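PixA inclusion body protein (Burkholderia cenocepacia, PDB 4LZK) is of unknown function but belongs to the PixA family of inclusion body proteins and is probably a component of intracellular protein inclusions. Local coordinates at residues Ile20-Val25 against Trp180-Ala185; Tyr30-His35 against Phe162-Arg167; Leu74-Gly79 against Gln109-Phe114. One frame throughout, in Å; residues are numbered along the deposited sequence.

Contact 1. Residues Ile20-Val25 against Trp180-Ala185; sequences IQILAV and WVWQAA
The strand bearing Ile22 and Ala24 faces the strand bearing Trp180 and Trp182 from a different sheet, and the two run in opposite directions. Their backbones are too far apart to pair: Ala24 CA lies 10.4 Å from Trp182 CA, and Ile22 CA lies 11.9 Å from Ala184 CA. Two indoles fill much of the gap. Trp180 has its CG between the backbone N and the carbonyl carbon (chi1 81°), which sends the six-membered ring across the interior until CH2 lies 3.5 Å from Ala24 CB; CZ2 of the same indole is 3.6 Å from Ala24 CB. The methyl meets this ring obliquely, and the small alanine lets the indole come close to the opposing strand. Two residues on, Trp182 reaches toward Ile22, whose delta methyl CD1 approaches Trp182 CH2 obliquely at 4.3 Å. The nitrogen of this second indole is hydrogen-bonded to Thr160 OG1 of the adjacent strand, which helps fix the ring's rotation. Met55 touches Ile22 and both tryptophans. Two sheets stacked face to face around such an aromatic and aliphatic core make a beta-sandwich, consistent with the cupredoxin-like clan to which the family is assigned.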
loop_
_atom_site.group_PDB
_atom_site.type_symbol
_atom_site.label_atom_id
_atom_site.label_comp_id
_atom_site.label_asym_id
_atom_site.label_seq_id
_atom_site.Cartn_x
_atom_site.Cartn_y
_atom_site.Cartn_z
ATOM N N ILE C 20 -20.362 5.351 -8.761
ATOM C CA ILE C 20 -19.050 5.528 -8.215
ATOM C C ILE C 20 -18.493 6.854 -8.738
ATOM O O ILE C 20 -18.557 7.144 -9.885
ATOM C CB ILE C 20 -18.158 4.418 -8.734
ATOM C CG1 ILE C 20 -18.763 3.073 -8.318
ATOM C CG2 ILE C 20 -16.777 4.594 -8.142
ATOM C CD1 ILE C 20 -18.189 1.955 -9.191
ATOM N N GLN C 21 -18.030 7.683 -7.849
ATOM C CA GLN C 21 -17.389 8.880 -8.256
ATOM C C GLN C 21 -15.889 8.691 -8.284
ATOM O O GLN C 21 -15.280 8.180 -7.320
ATOM C CB GLN C 21 -17.739 9.989 -7.240
ATOM C CG GLN C 21 -19.209 10.340 -7.048
ATOM C CD GLN C 21 -19.402 11.067 -5.695
ATOM O OE1 GLN C 21 -19.137 10.486 -4.604
ATOM N NE2 GLN C 21 -19.879 12.259 -5.746
ATOM N N ILE C 22 -15.248 9.196 -9.351
ATOM C CA ILE C 22 -13.858 8.998 -9.475
ATOM C C ILE C 22 -13.218 10.378 -9.642
ATOM O O ILE C 22 -13.722 11.128 -10.414
ATOM C CB ILE C 22 -13.468 8.069 -10.681
ATOM C CG1 ILE C 22 -14.087 6.668 -10.601
ATOM C CG2 ILE C 22 -11.968 8.000 -10.826
ATOM C CD1 ILE C 22 -13.956 5.922 -11.937
ATOM N N LEU C 23 -12.129 10.670 -8.917
ATOM C CA LEU C 23 -11.391 11.911 -9.038
ATOM C C LEU C 23 -9.956 11.645 -9.434
ATOM O O LEU C 23 -9.170 10.937 -8.720
ATOM C CB LEU C 23 -11.502 12.773 -7.758
ATOM C CG LEU C 23 -10.947 14.202 -7.875
ATOM C CD1 LEU C 23 -11.805 15.026 -8.833
ATOM C CD2 LEU C 23 -10.862 14.808 -6.484
ATOM N N ALA C 24 -9.536 12.246 -10.532
ATOM C CA ALA C 24 -8.157 12.217 -10.902
ATOM C C ALA C 24 -7.529 13.520 -10.455
ATOM O O ALA C 24 -8.025 14.556 -10.774
ATOM C CB ALA C 24 -7.915 11.985 -12.426
ATOM N N VAL C 25 -6.446 13.393 -9.692
ATOM C CA VAL C 25 -5.708 14.530 -9.149
ATOM C C VAL C 25 -4.314 14.566 -9.754
ATOM O O VAL C 25 -3.517 13.690 -9.487
ATOM C CB VAL C 25 -5.653 14.474 -7.623
ATOM C CG1 VAL C 25 -4.808 15.644 -7.036
ATOM C CG2 VAL C 25 -7.079 14.452 -7.065
ATOM N N TRP C 180 -3.121 10.042 -19.899
ATOM C CA TRP C 180 -2.577 8.935 -19.129
ATOM C C TRP C 180 -3.503 7.727 -19.298
ATOM O O TRP C 180 -4.680 7.862 -19.757
ATOM C CB TRP C 180 -2.465 9.265 -17.684
ATOM C CG TRP C 180 -3.736 9.154 -16.847
ATOM C CD1 TRP C 180 -4.120 8.057 -16.124
ATOM C CD2 TRP C 180 -4.741 10.137 -16.624
ATOM N NE1 TRP C 180 -5.248 8.303 -15.474
ATOM C CE2 TRP C 180 -5.725 9.542 -15.788
ATOM C CE3 TRP C 180 -4.934 11.446 -17.044
ATOM C CZ2 TRP C 180 -6.871 10.230 -15.351
ATOM C CZ3 TRP C 180 -6.065 12.122 -16.626
ATOM C CH2 TRP C 180 -7.033 11.521 -15.796
ATOM N N VAL C 181 -2.996 6.551 -18.971
ATOM C CA VAL C 181 -3.764 5.360 -19.101
ATOM C C VAL C 181 -3.972 4.794 -17.744
ATOM O O VAL C 181 -3.028 4.756 -16.925
ATOM C CB VAL C 181 -3.012 4.364 -19.986
ATOM C CG1 VAL C 181 -3.697 3.044 -20.104
ATOM C CG2 VAL C 181 -2.757 4.973 -21.349
ATOM N N TRP C 182 -5.186 4.324 -17.480
ATOM C CA TRP C 182 -5.529 3.698 -16.243
ATOM C C TRP C 182 -6.245 2.403 -16.538
ATOM O O TRP C 182 -6.603 2.149 -17.687
ATOM C CB TRP C 182 -6.338 4.660 -15.376
ATOM C CG TRP C 182 -7.533 5.299 -15.937
ATOM C CD1 TRP C 182 -7.593 6.344 -16.785
ATOM C CD2 TRP C 182 -8.908 4.982 -15.593
ATOM N NE1 TRP C 182 -8.913 6.674 -17.071
ATOM C CE2 TRP C 182 -9.743 5.885 -16.334
ATOM C CE3 TRP C 182 -9.505 4.032 -14.760
ATOM C CZ2 TRP C 182 -11.103 5.839 -16.284
ATOM C CZ3 TRP C 182 -10.865 3.980 -14.692
ATOM C CH2 TRP C 182 -11.677 4.887 -15.463
ATOM N N GLN C 183 -6.493 1.602 -15.529
ATOM C CA GLN C 183 -6.966 0.230 -15.720
ATOM C C GLN C 183 -8.178 -0.058 -14.828
ATOM O O GLN C 183 -8.275 0.400 -13.675
ATOM C CB GLN C 183 -5.835 -0.803 -15.374
ATOM C CG GLN C 183 -4.515 -0.483 -16.016
ATOM C CD GLN C 183 -3.349 -1.358 -15.528
ATOM O OE1 GLN C 183 -3.229 -1.641 -14.347
ATOM N NE2 GLN C 183 -2.490 -1.766 -16.459
ATOM N N ALA C 184 -9.128 -0.793 -15.391
ATOM C CA ALA C 184 -10.341 -1.110 -14.701
ATOM C C ALA C 184 -10.832 -2.515 -15.192
ATOM O O ALA C 184 -10.377 -3.006 -16.237
ATOM C CB ALA C 184 -11.357 -0.051 -14.978
ATOM N N ALA C 185 -11.680 -3.164 -14.394
ATOM C CA ALA C 185 -12.263 -4.455 -14.667
ATOM C C ALA C 185 -13.648 -4.501 -14.038
ATOM O O ALA C 185 -13.931 -3.877 -13.025
ATOM C CB ALA C 185 -11.438 -5.584 -14.078
#

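Contact 2. Residues Tyr30-His35 against Phe162-Arg167; sequences YIKRSH and FALYTR
Ile31 and Lys32, on the short helix 28-34, lie over Leu164 and Thr166 of strand 154-167. The helix and strand axes are nearly perpendicular (92°) and 10.9 Å apart at closest approach. From CB the chain of Lys32 sets out toward the strand, and CG passes Leu164 CD1 at a loose 4.5 Å. CD makes the close contact, 3.5 Å from Thr166 CG2. The chain bends about its CG-CD bond (chi3 -47°) and crosses the threonine methyl at a slant, which turns CE aside and leaves NZ 3.9 Å from Thr166 CG2. The ammonium group finds its main partner beyond the two segments, a salt bridge to Asp95, with a weak bond to Asn29. Next to the lysine, the branch methyl CG2 of Ile31 packs 3.7 Å from Leu164 CD1; both residues also touch Phe178. On the helix itself, Ser34 OG donates to Tyr30 O at 2.9 Å from above the carbonyl plane, and that oxygen also takes the N-H of Ser34. The hydroxyl sits over the centre of the Tyr30 ring, while Tyr30 OH bonds to Tyr30 of a fourth subunit. The contact is thus graded in polarity: buried aliphatic packing at Ile31 and Leu164 gives way to the methylenes of a partly exposed lysine, whose charge is probably neutralised by Asp95, just ahead of strand 96-105.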
loop_
_atom_site.group_PDB
_atom_site.type_symbol
_atom_site.label_atom_id
_atom_site.label_comp_id
_atom_site.label_asym_id
_atom_site.label_seq_id
_atom_site.Cartn_x
_atom_site.Cartn_y
_atom_site.Cartn_z
ATOM N N TYR C 30 4.814 18.695 -11.564
ATOM C CA TYR C 30 5.626 17.625 -12.033
ATOM C C TYR C 30 5.584 17.508 -13.563
ATOM O O TYR C 30 6.651 17.340 -14.238
ATOM C CB TYR C 30 5.193 16.315 -11.393
ATOM C CG TYR C 30 6.031 15.198 -11.929
ATOM C CD1 TYR C 30 7.414 15.342 -11.979
ATOM C CD2 TYR C 30 5.467 14.040 -12.465
ATOM C CE1 TYR C 30 8.209 14.362 -12.514
ATOM C CE2 TYR C 30 6.262 13.050 -12.989
ATOM C CZ TYR C 30 7.639 13.214 -13.004
ATOM O OH TYR C 30 8.482 12.249 -13.518
ATOM N N ILE C 31 4.381 17.611 -14.140
ATOM C CA ILE C 31 4.228 17.553 -15.581
ATOM C C ILE C 31 5.015 18.658 -16.281
ATOM O O ILE C 31 5.707 18.451 -17.277
ATOM C CB ILE C 31 2.734 17.777 -16.008
ATOM C CG1 ILE C 31 1.799 16.760 -15.358
ATOM C CG2 ILE C 31 2.572 17.667 -17.488
ATOM C CD1 ILE C 31 2.337 15.436 -15.379
ATOM N N LYS C 32 4.870 19.846 -15.777
ATOM C CA LYS C 32 5.484 21.005 -16.411
ATOM C C LYS C 32 7.014 20.872 -16.388
ATOM O O LYS C 32 7.674 21.246 -17.367
ATOM C CB LYS C 32 5.039 22.315 -15.695
ATOM C CG LYS C 32 3.680 22.788 -16.137
ATOM C CD LYS C 32 3.248 24.149 -15.536
ATOM C CE LYS C 32 3.494 24.204 -14.064
ATOM N NZ LYS C 32 2.945 25.434 -13.373
ATOM N N ARG C 33 7.564 20.344 -15.300
ATOM C CA ARG C 33 9.011 20.075 -15.223
ATOM C C ARG C 33 9.451 18.922 -16.134
ATOM O O ARG C 33 10.508 18.955 -16.743
ATOM C CB ARG C 33 9.455 19.723 -13.786
ATOM C CG ARG C 33 9.433 20.888 -12.807
ATOM C CD ARG C 33 10.089 20.502 -11.489
ATOM N NE ARG C 33 9.348 19.426 -10.853
ATOM C CZ ARG C 33 8.367 19.567 -9.968
ATOM N NH1 ARG C 33 7.947 20.785 -9.603
ATOM N NH2 ARG C 33 7.805 18.480 -9.466
ATOM N N SER C 34 8.677 17.873 -16.189
ATOM C CA SER C 34 9.129 16.703 -16.961
ATOM C C SER C 34 8.729 16.742 -18.451
ATOM O O SER C 34 9.293 15.980 -19.230
ATOM C CB SER C 34 8.673 15.403 -16.284
ATOM O OG SER C 34 7.264 15.382 -16.266
ATOM N N HIS C 35 7.759 17.591 -18.827
ATOM C CA HIS C 35 7.277 17.741 -20.191
ATOM C C HIS C 35 7.228 19.156 -20.632
ATOM O O HIS C 35 6.141 19.686 -20.891
ATOM C CB HIS C 35 5.871 17.111 -20.360
ATOM C CG HIS C 35 5.875 15.650 -20.096
ATOM N ND1 HIS C 35 5.713 15.134 -18.833
ATOM C CD2 HIS C 35 6.114 14.604 -20.909
ATOM C CE1 HIS C 35 5.795 13.814 -18.891
ATOM N NE2 HIS C 35 6.039 13.462 -20.139
ATOM N N PHE C 162 -6.376 15.346 -21.165
ATOM C CA PHE C 162 -6.692 16.559 -20.459
ATOM C C PHE C 162 -5.842 17.706 -20.938
ATOM O O PHE C 162 -4.744 17.550 -21.453
ATOM C CB PHE C 162 -6.532 16.383 -18.950
ATOM C CG PHE C 162 -5.098 16.235 -18.465
ATOM C CD1 PHE C 162 -4.482 14.969 -18.384
ATOM C CD2 PHE C 162 -4.382 17.321 -17.973
ATOM C CE1 PHE C 162 -3.220 14.838 -17.908
ATOM C CE2 PHE C 162 -3.086 17.157 -17.509
ATOM C CZ PHE C 162 -2.524 15.930 -17.460
ATOM N N ALA C 163 -6.393 18.901 -20.777
ATOM C CA ALA C 163 -5.634 20.128 -21.101
ATOM C C ALA C 163 -5.069 20.663 -19.822
ATOM O O ALA C 163 -5.760 20.718 -18.790
ATOM C CB ALA C 163 -6.546 21.170 -21.736
ATOM N N LEU C 164 -3.791 21.021 -19.846
ATOM C CA LEU C 164 -3.161 21.666 -18.729
ATOM C C LEU C 164 -3.051 23.196 -19.029
ATOM O O LEU C 164 -2.383 23.628 -20.002
ATOM C CB LEU C 164 -1.815 21.019 -18.507
ATOM C CG LEU C 164 -1.190 21.159 -17.160
ATOM C CD1 LEU C 164 0.051 20.356 -17.069
ATOM C CD2 LEU C 164 -0.865 22.575 -16.826
ATOM N N TYR C 165 -3.700 23.998 -18.201
ATOM C CA TYR C 165 -3.635 25.472 -18.391
ATOM C C TYR C 165 -2.797 26.056 -17.292
ATOM O O TYR C 165 -2.813 25.532 -16.156
ATOM C CB TYR C 165 -5.021 26.108 -18.389
ATOM C CG TYR C 165 -5.821 25.805 -19.564
ATOM C CD1 TYR C 165 -5.726 26.552 -20.738
ATOM C CD2 TYR C 165 -6.686 24.725 -19.544
ATOM C CE1 TYR C 165 -6.483 26.231 -21.838
ATOM C CE2 TYR C 165 -7.435 24.417 -20.604
ATOM C CZ TYR C 165 -7.310 25.142 -21.769
ATOM O OH TYR C 165 -8.077 24.747 -22.824
ATOM N N THR C 166 -1.988 27.088 -17.588
ATOM C CA THR C 166 -1.329 27.715 -16.473
ATOM C C THR C 166 -1.984 29.056 -16.173
ATOM O O THR C 166 -2.615 29.646 -17.026
ATOM C CB THR C 166 0.199 27.960 -16.656
ATOM O OG1 THR C 166 0.459 28.542 -17.945
ATOM C CG2 THR C 166 0.970 26.676 -16.459
ATOM N N ARG C 167 -1.815 29.487 -14.941
ATOM C CA ARG C 167 -2.350 30.784 -14.450
ATOM C C ARG C 167 -1.256 31.769 -14.592
ATOM O O ARG C 167 -0.202 31.604 -13.971
ATOM C CB ARG C 167 -2.682 30.739 -12.940
ATOM C CG ARG C 167 -3.246 32.063 -12.422
ATOM C CD ARG C 167 -3.128 32.248 -10.920
ATOM N NE ARG C 167 -3.895 33.415 -10.457
ATOM C CZ ARG C 167 -5.145 33.371 -9.986
ATOM N NH1 ARG C 167 -5.764 32.190 -9.855
ATOM N NH2 ARG C 167 -5.765 34.496 -9.593
#

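Contact 3. Residues Leu74-Gly79 against Gln109-Phe114; sequences LKLNVG and QVFAPF
Apolar packing carries this contact, with Leu76 and Phe111 approaching each other from opposite directions. Set amid backbone N and carbonyl carbon (chi1 81°), Leu76 CG presents both methyls to the ring. Leu76 CD1 meets the edge of the phenyl ring near its plane, 4.0 Å from Phe111 CZ and equally far from Phe111 CE1. The second methyl, Leu76 CD2, lies 4.1 Å from Phe111 CZ. Leu74, on the same strand, adds a looser and oblique touch, its CD2 4.4 Å from Phe111 CZ. Val110 CG1 rests on one face of the ring, 3.9 Å above the plane of Phe111 and displaced toward its rim. The aromatic side chain, inserted from the loop between strands 96-105 and 115-120, helps fill one end of the beta-sandwich, where Ala184, Leu158 and Ala150 also touch it. Polar bonds to residues outside the pair hold both segments. Phe111 N is hydrogen-bonded to Glu156, and Ala112 O to Ser148, tying the loop to two strands at the phenylalanine and the next residue. Leu74 and Leu76 pair with strand 172-186 through the backbone. Asn77 bonds through ND2 to Asp80 and the carbonyl of Pro61; Leu76 O is hydrogen-bonded to Tyr157 OH of a fifth subunit.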
loop_
_atom_site.group_PDB
_atom_site.type_symbol
_atom_site.label_atom_id
_atom_site.label_comp_id
_atom_site.label_asym_id
_atom_site.label_seq_id
_atom_site.Cartn_x
_atom_site.Cartn_y
_atom_site.Cartn_z
ATOM N N LEU C 74 -9.197 -0.213 -10.890
ATOM C CA LEU C 74 -10.574 -0.225 -10.396
ATOM C C LEU C 74 -11.212 -1.575 -10.706
ATOM O O LEU C 74 -11.039 -2.125 -11.794
ATOM C CB LEU C 74 -11.384 0.845 -11.097
ATOM C CG LEU C 74 -12.797 1.066 -10.673
ATOM C CD1 LEU C 74 -12.980 1.549 -9.235
ATOM C CD2 LEU C 74 -13.490 2.039 -11.660
ATOM N N LYS C 75 -11.917 -2.109 -9.745
ATOM C CA LYS C 75 -12.677 -3.346 -9.992
ATOM C C LYS C 75 -14.056 -3.109 -9.554
ATOM O O LYS C 75 -14.274 -2.743 -8.425
ATOM C CB LYS C 75 -12.112 -4.515 -9.230
ATOM C CG LYS C 75 -10.790 -4.954 -9.773
ATOM C CD LYS C 75 -10.034 -5.665 -8.722
ATOM C CE LYS C 75 -9.040 -6.651 -9.284
ATOM N NZ LYS C 75 -9.738 -7.972 -9.433
ATOM N N LEU C 76 -15.023 -3.322 -10.426
ATOM C CA LEU C 76 -16.384 -3.052 -10.030
ATOM C C LEU C 76 -17.399 -4.068 -10.661
ATOM O O LEU C 76 -16.989 -5.045 -11.248
ATOM C CB LEU C 76 -16.724 -1.594 -10.325
ATOM C CG LEU C 76 -17.124 -1.143 -11.749
ATOM C CD1 LEU C 76 -16.967 0.382 -11.941
ATOM C CD2 LEU C 76 -16.457 -1.827 -12.865
ATOM N N ASN C 77 -18.673 -3.843 -10.462
ATOM C CA ASN C 77 -19.725 -4.735 -10.971
ATOM C C ASN C 77 -20.276 -4.273 -12.320
ATOM O O ASN C 77 -20.533 -3.078 -12.491
ATOM C CB ASN C 77 -20.872 -4.889 -9.957
ATOM C CG ASN C 77 -20.383 -5.069 -8.536
ATOM O OD1 ASN C 77 -20.168 -6.216 -8.097
ATOM N ND2 ASN C 77 -20.201 -3.912 -7.783
ATOM N N VAL C 78 -20.438 -5.191 -13.288
ATOM C CA VAL C 78 -21.261 -4.844 -14.432
ATOM C C VAL C 78 -22.572 -4.192 -13.956
ATOM O O VAL C 78 -23.261 -4.718 -13.078
ATOM C CB VAL C 78 -21.566 -6.091 -15.283
ATOM C CG1 VAL C 78 -22.593 -5.786 -16.366
ATOM C CG2 VAL C 78 -20.310 -6.637 -15.822
ATOM N N GLY C 79 -22.972 -3.102 -14.546
ATOM C CA GLY C 79 -24.088 -2.342 -14.050
ATOM C C GLY C 79 -23.736 -1.028 -13.355
ATOM O O GLY C 79 -24.515 -0.103 -13.388
ATOM N N GLN C 109 -14.290 -3.744 -24.194
ATOM C CA GLN C 109 -15.048 -2.479 -23.943
ATOM C C GLN C 109 -15.890 -2.719 -22.705
ATOM O O GLN C 109 -17.078 -2.913 -22.798
ATOM C CB GLN C 109 -15.912 -2.068 -25.169
ATOM C CG GLN C 109 -16.280 -0.588 -25.211
ATOM C CD GLN C 109 -17.361 -0.218 -26.208
ATOM O OE1 GLN C 109 -18.341 -0.955 -26.354
ATOM N NE2 GLN C 109 -17.243 0.978 -26.840
ATOM N N VAL C 110 -15.268 -2.752 -21.533
ATOM C CA VAL C 110 -15.981 -2.881 -20.324
ATOM C C VAL C 110 -16.937 -1.675 -20.095
ATOM O O VAL C 110 -18.032 -1.834 -19.741
ATOM C CB VAL C 110 -14.975 -2.886 -19.172
ATOM C CG1 VAL C 110 -15.651 -2.763 -17.824
ATOM C CG2 VAL C 110 -14.120 -4.161 -19.264
ATOM N N PHE C 111 -16.490 -0.491 -20.368
ATOM C CA PHE C 111 -17.306 0.695 -20.129
ATOM C C PHE C 111 -17.900 1.128 -21.481
ATOM O O PHE C 111 -17.239 1.069 -22.550
ATOM C CB PHE C 111 -16.486 1.838 -19.564
ATOM C CG PHE C 111 -16.094 1.613 -18.120
ATOM C CD1 PHE C 111 -16.994 1.793 -17.115
ATOM C CD2 PHE C 111 -14.847 1.134 -17.824
ATOM C CE1 PHE C 111 -16.672 1.515 -15.814
ATOM C CE2 PHE C 111 -14.489 0.831 -16.542
ATOM C CZ PHE C 111 -15.403 1.056 -15.512
ATOM N N ALA C 112 -19.093 1.720 -21.384
ATOM C CA ALA C 112 -19.697 2.381 -22.527
ATOM C C ALA C 112 -18.848 3.570 -22.834
ATOM O O ALA C 112 -18.028 3.933 -21.968
ATOM C CB ALA C 112 -21.057 2.815 -22.198
ATOM N N PRO C 113 -18.919 4.101 -24.056
ATOM C CA PRO C 113 -18.233 5.364 -24.340
ATOM C C PRO C 113 -18.761 6.454 -23.335
ATOM O O PRO C 113 -19.928 6.408 -22.906
ATOM C CB PRO C 113 -18.676 5.706 -25.758
ATOM C CG PRO C 113 -19.067 4.410 -26.357
ATOM C CD PRO C 113 -19.528 3.513 -25.278
ATOM N N PHE C 114 -17.903 7.362 -22.945
ATOM C CA PHE C 114 -18.203 8.314 -21.900
ATOM C C PHE C 114 -18.967 9.511 -22.396
ATOM O O PHE C 114 -18.820 9.914 -23.535
ATOM C CB PHE C 114 -16.893 8.796 -21.215
ATOM C CG PHE C 114 -16.341 7.787 -20.216
ATOM C CD1 PHE C 114 -15.817 6.596 -20.652
ATOM C CD2 PHE C 114 -16.401 8.048 -18.836
ATOM C CE1 PHE C 114 -15.376 5.689 -19.734
ATOM C CE2 PHE C 114 -15.902 7.169 -17.934
ATOM C CZ PHE C 114 -15.379 5.968 -18.395
#

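From the N terminus, the chain lays down strand 19-26 and helix 28-34, the first halves of contacts 1 and 2, before reaching Leu74-Gly79. Contact 3 closes first, at Gln109-Phe114; contact 2 closes next, on strand 154-167, and contact 1 last, on strand 172-186. The loops nest without crossing. Contact 1 joins the two sheets near the chain's centre, contact 2 fastens the helix to one of them, and contact 3 ties the loop 109-114 to strand 72-76 of that same sheet. Trp180 packs on Phe162, linking contacts 1 and 2; probable backbone hydrogen bonds of Ala185 with Leu74 and Leu76 link contacts 1 and 3; contacts 2 and 3 stay about 12 Å apart at their nearest atoms.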